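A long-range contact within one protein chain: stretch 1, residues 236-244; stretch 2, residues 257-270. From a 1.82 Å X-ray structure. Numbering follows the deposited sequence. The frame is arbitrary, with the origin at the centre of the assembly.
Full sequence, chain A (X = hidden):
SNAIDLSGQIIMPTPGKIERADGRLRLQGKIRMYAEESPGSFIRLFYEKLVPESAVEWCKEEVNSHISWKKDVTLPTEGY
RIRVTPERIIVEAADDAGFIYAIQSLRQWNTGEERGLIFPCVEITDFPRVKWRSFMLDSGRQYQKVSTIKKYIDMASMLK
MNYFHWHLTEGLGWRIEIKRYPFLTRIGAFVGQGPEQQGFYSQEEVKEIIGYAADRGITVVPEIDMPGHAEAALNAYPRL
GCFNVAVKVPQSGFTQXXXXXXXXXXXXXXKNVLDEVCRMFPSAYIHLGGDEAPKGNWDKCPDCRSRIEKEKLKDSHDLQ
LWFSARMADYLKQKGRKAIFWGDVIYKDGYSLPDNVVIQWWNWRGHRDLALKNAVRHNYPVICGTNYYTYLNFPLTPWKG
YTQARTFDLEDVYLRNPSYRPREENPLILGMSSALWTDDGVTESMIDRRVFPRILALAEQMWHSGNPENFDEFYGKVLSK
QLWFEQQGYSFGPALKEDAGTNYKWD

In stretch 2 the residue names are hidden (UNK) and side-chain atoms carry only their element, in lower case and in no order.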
# COMPACT_ATOMS: atom_id res chain seq x y z
N ALA A 236 17.29 -0.36 21.70
CA ALA A 236 16.98 -1.68 22.20
C ALA A 236 18.25 -2.51 22.35
O ALA A 236 18.48 -3.12 23.39
CB ALA A 236 16.00 -2.37 21.26
N TYR A 237 19.08 -2.50 21.30
CA TYR A 237 20.28 -3.34 21.24
C TYR A 237 21.49 -2.58 20.70
O TYR A 237 21.82 -2.69 19.52
CB TYR A 237 19.99 -4.57 20.37
CG TYR A 237 18.92 -5.46 20.95
CD1 TYR A 237 19.22 -6.34 21.99
CD2 TYR A 237 17.62 -5.41 20.48
CE1 TYR A 237 18.24 -7.14 22.53
CE2 TYR A 237 16.64 -6.21 21.02
CZ TYR A 237 16.95 -7.07 22.04
OH TYR A 237 15.98 -7.87 22.58
N PRO A 238 22.17 -1.81 21.56
CA PRO A 238 23.29 -0.95 21.16
C PRO A 238 24.44 -1.72 20.50
O PRO A 238 25.22 -1.13 19.76
CB PRO A 238 23.77 -0.35 22.49
CG PRO A 238 22.62 -0.48 23.42
CD PRO A 238 21.94 -1.75 23.02
N ARG A 239 24.54 -3.02 20.79
CA ARG A 239 25.58 -3.86 20.21
C ARG A 239 25.36 -4.14 18.72
O ARG A 239 26.23 -4.69 18.05
CB ARG A 239 25.69 -5.17 20.99
CG ARG A 239 26.26 -5.00 22.39
CD ARG A 239 26.40 -6.34 23.10
NE ARG A 239 27.16 -6.21 24.34
CZ ARG A 239 28.49 -6.23 24.41
NH1 ARG A 239 29.21 -6.37 23.30
NH2 ARG A 239 29.10 -6.10 25.58
N LEU A 240 24.19 -3.77 18.22
CA LEU A 240 23.91 -3.84 16.79
C LEU A 240 24.63 -2.73 16.05
O LEU A 240 24.82 -2.79 14.83
CB LEU A 240 22.41 -3.69 16.53
CG LEU A 240 21.56 -4.87 16.98
CD1 LEU A 240 20.12 -4.63 16.56
CD2 LEU A 240 22.11 -6.14 16.37
N GLY A 241 25.00 -1.69 16.79
CA GLY A 241 25.80 -0.61 16.25
C GLY A 241 27.25 -1.03 16.27
O GLY A 241 27.58 -2.14 16.70
N CYS A 242 28.12 -0.15 15.80
CA CYS A 242 29.55 -0.44 15.71
C CYS A 242 30.16 -0.71 17.09
O CYS A 242 31.16 -1.42 17.21
CB CYS A 242 30.28 0.71 15.02
SG CYS A 242 29.47 1.25 13.49
N PHE A 243 29.56 -0.12 18.12
CA PHE A 243 30.01 -0.32 19.49
C PHE A 243 28.82 -0.36 20.46
O PHE A 243 27.75 0.18 20.16
CB PHE A 243 30.97 0.80 19.91
CG PHE A 243 31.89 1.25 18.82
CD1 PHE A 243 33.10 0.60 18.61
CD2 PHE A 243 31.55 2.31 18.00
CE1 PHE A 243 33.96 1.01 17.60
CE2 PHE A 243 32.40 2.72 16.99
CZ PHE A 243 33.60 2.07 16.79
N ASN A 244 29.02 -1.00 21.60
CA ASN A 244 28.01 -1.02 22.66
C ASN A 244 27.86 0.38 23.28
O ASN A 244 28.23 0.60 24.44
CB ASN A 244 28.38 -2.05 23.74
CG ASN A 244 27.28 -2.27 24.76
OD1 ASN A 244 26.11 -2.00 24.49
ND2 ASN A 244 27.65 -2.76 25.94
N UNK A 257 23.65 7.09 13.19
CA UNK A 257 23.66 5.78 13.83
C UNK A 257 22.80 4.77 13.10
O UNK A 257 21.57 4.84 13.13
n UNK A 257 25.47 5.88 16.19
c UNK A 257 23.23 5.89 15.29
o UNK A 257 24.08 7.53 16.81
c UNK A 257 24.30 6.51 16.17
N UNK A 258 23.46 3.81 12.45
CA UNK A 258 22.77 2.79 11.67
C UNK A 258 23.29 1.41 12.07
O UNK A 258 24.25 1.30 12.83
c UNK A 258 22.98 3.02 10.16
c UNK A 258 22.54 4.43 9.76
c UNK A 258 24.45 2.79 9.77
c UNK A 258 24.79 3.32 8.39
N UNK A 259 22.63 0.36 11.57
CA UNK A 259 23.11 -1.00 11.81
C UNK A 259 24.51 -1.16 11.22
O UNK A 259 24.77 -0.72 10.10
c UNK A 259 20.60 -2.29 13.14
c UNK A 259 18.21 -2.08 12.87
c UNK A 259 20.78 -2.04 11.78
c UNK A 259 18.39 -1.84 11.51
c UNK A 259 19.32 -2.30 13.69
c UNK A 259 22.16 -2.03 11.19
c UNK A 259 19.67 -1.82 10.98
N UNK A 260 25.40 -1.78 11.97
CA UNK A 260 26.76 -2.00 11.50
C UNK A 260 26.83 -3.19 10.54
O UNK A 260 26.68 -4.33 10.95
c UNK A 260 27.69 -2.23 12.70
s UNK A 260 29.40 -2.53 12.26
N UNK A 261 27.08 -2.92 9.26
CA UNK A 261 27.20 -3.99 8.28
C UNK A 261 28.47 -4.82 8.50
O UNK A 261 28.60 -5.93 7.99
c UNK A 261 27.18 -3.42 6.87
N UNK A 262 29.41 -4.27 9.27
CA UNK A 262 30.68 -4.92 9.52
C UNK A 262 30.62 -6.09 10.48
O UNK A 262 31.49 -6.96 10.47
N UNK A 263 29.59 -6.11 11.32
CA UNK A 263 29.46 -7.17 12.32
C UNK A 263 28.58 -8.30 11.82
O UNK A 263 27.43 -8.08 11.46
c UNK A 263 28.89 -6.61 13.62
n UNK A 263 31.03 -3.39 15.59
c UNK A 263 29.07 -4.88 15.42
c UNK A 263 29.82 -5.67 14.36
c UNK A 263 30.04 -4.19 16.35
N UNK A 264 29.13 -9.52 11.79
CA UNK A 264 28.36 -10.69 11.41
C UNK A 264 27.18 -10.88 12.35
O UNK A 264 26.11 -11.35 11.95
c UNK A 264 30.19 -12.00 10.20
c UNK A 264 29.25 -11.95 11.40
o UNK A 264 31.14 -12.81 10.22
o UNK A 264 29.96 -11.24 9.23
N UNK A 265 27.37 -10.51 13.62
CA UNK A 265 26.29 -10.55 14.60
C UNK A 265 25.12 -9.65 14.19
O UNK A 265 23.96 -9.96 14.45
c UNK A 265 26.80 -10.19 16.00
o UNK A 265 27.46 -8.94 16.02
N UNK A 266 25.43 -8.53 13.53
CA UNK A 266 24.38 -7.65 13.04
C UNK A 266 23.60 -8.30 11.91
O UNK A 266 22.37 -8.32 11.92
o UNK A 266 25.46 -5.58 13.73
c UNK A 266 23.82 -5.44 11.98
c UNK A 266 24.93 -6.28 12.59
N UNK A 267 24.31 -8.86 10.93
CA UNK A 267 23.66 -9.57 9.84
C UNK A 267 22.82 -10.73 10.36
O UNK A 267 21.66 -10.89 9.97
c UNK A 267 24.68 -10.06 8.80
c UNK A 267 25.55 -7.83 8.03
c UNK A 267 24.86 -9.12 7.61
c UNK A 267 25.63 -9.79 6.48
N UNK A 268 23.41 -11.52 11.25
CA UNK A 268 22.69 -12.62 11.88
C UNK A 268 21.45 -12.14 12.64
O UNK A 268 20.38 -12.75 12.54
c UNK A 268 22.85 -14.38 13.70
c UNK A 268 25.92 -14.58 12.69
c UNK A 268 23.63 -13.44 12.81
c UNK A 268 24.64 -14.22 11.96
N UNK A 269 21.58 -11.03 13.36
CA UNK A 269 20.45 -10.41 14.05
C UNK A 269 19.34 -10.08 13.05
O UNK A 269 18.17 -10.42 13.27
c UNK A 269 19.81 -8.45 15.56
c UNK A 269 19.75 -8.60 16.94
c UNK A 269 17.88 -6.99 15.68
c UNK A 269 18.87 -7.62 14.94
c UNK A 269 17.83 -7.16 17.06
c UNK A 269 18.76 -7.96 17.68
c UNK A 269 20.90 -9.13 14.75
N UNK A 270 19.71 -9.41 11.97
CA UNK A 270 18.71 -8.95 11.02
C UNK A 270 18.07 -10.12 10.27
O UNK A 270 16.88 -10.10 9.96
c UNK A 270 20.47 -5.68 9.88
c UNK A 270 19.69 -6.61 10.78
c UNK A 270 19.33 -7.92 10.07
c UNK A 270 18.44 -5.91 11.28

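Position 257 carries two carbons, the second bearing one oxygen and one nitrogen, and reaches nothing on stretch 1. A carboxamide this short is asparagine, N257; the element labels separate it from aspartate. Position 258 has four carbons, forked at the first with one arm two carbons long, and this side chain does not reach stretch 1: isoleucine. The CA-to-CB bond of I258 points away from stretch 1, and its contact is through the backbone, I258 O lying 4.2 Å from G241 CA.

At 259 one carbon leads into a six-carbon ring without oxygen that lies against the L240 side chain: phenylalanine. F259 CE1 is 3.8 Å from L240 CD1. Position 260 has one carbon then a sulfur that sits near C242, hence cysteine. C260 SG is 4.0 Å from C242 SG, far too long for a disulfide, while its backbone N donates to L240 O at 3.1 Å and 173°, nearly linear.

A lone carbon at 261, pointing away, gives alanine, A261. Position 262 has no side-chain atom and is glycine, G262. Both lie within the type I turn that runs from C260 to 263.

Four carbons in a row ending in a nitrogen at the C242 carbonyl identify 263 as lysine. With chi1 m, chi2 and chi3 t and chi4 p, K263 brings NZ to 2.6 Å from C242 O, a short hydrogen bond, and passes CE within 3.2 Å of G241 O. It also occupies the N-cap position of the following helix.

Position 264 has two carbons, the second with two oxygens: aspartate, D264, out of reach. At 265 one carbon then one oxygen means serine, and S265 makes no close contact. Position 266 has a first carbon carrying one carbon and one oxygen, the oxygen at the L240 carbonyl, so it is threonine; T266 OG1 donates to L240 O at 3.1 Å.

Four carbons forked at the second make 267 leucine, L267; four forked at the first, with a two-carbon arm, make 268 isoleucine, I268. Neither touches stretch 1. Position 269 is again one carbon and a six-carbon ring, its face covered by the L240 side chain and Y237 close by: phenylalanine. L240 CD2 comes 3.4 Å from F269 CG, over the ring face, and Y237 CD2 lies 3.8 Å from F269 CZ, the two rings inclined at 59°. Position 270, four carbons forked at the second and making no contact with stretch 1, is leucine, L270.

The contact centres on L240. Its carbonyl accepts from both C260 N and T266 OG1, tying the 3-10 segment to the loop and helix of stretch 2, while its side chain packs against F259 and F269. K263 adds a second polar anchor at C242 O, so hydrogen bonds to main-chain carbonyls accompany the apolar packing.

Stretch 2 257-270: NIFCAGKDSTLIFL
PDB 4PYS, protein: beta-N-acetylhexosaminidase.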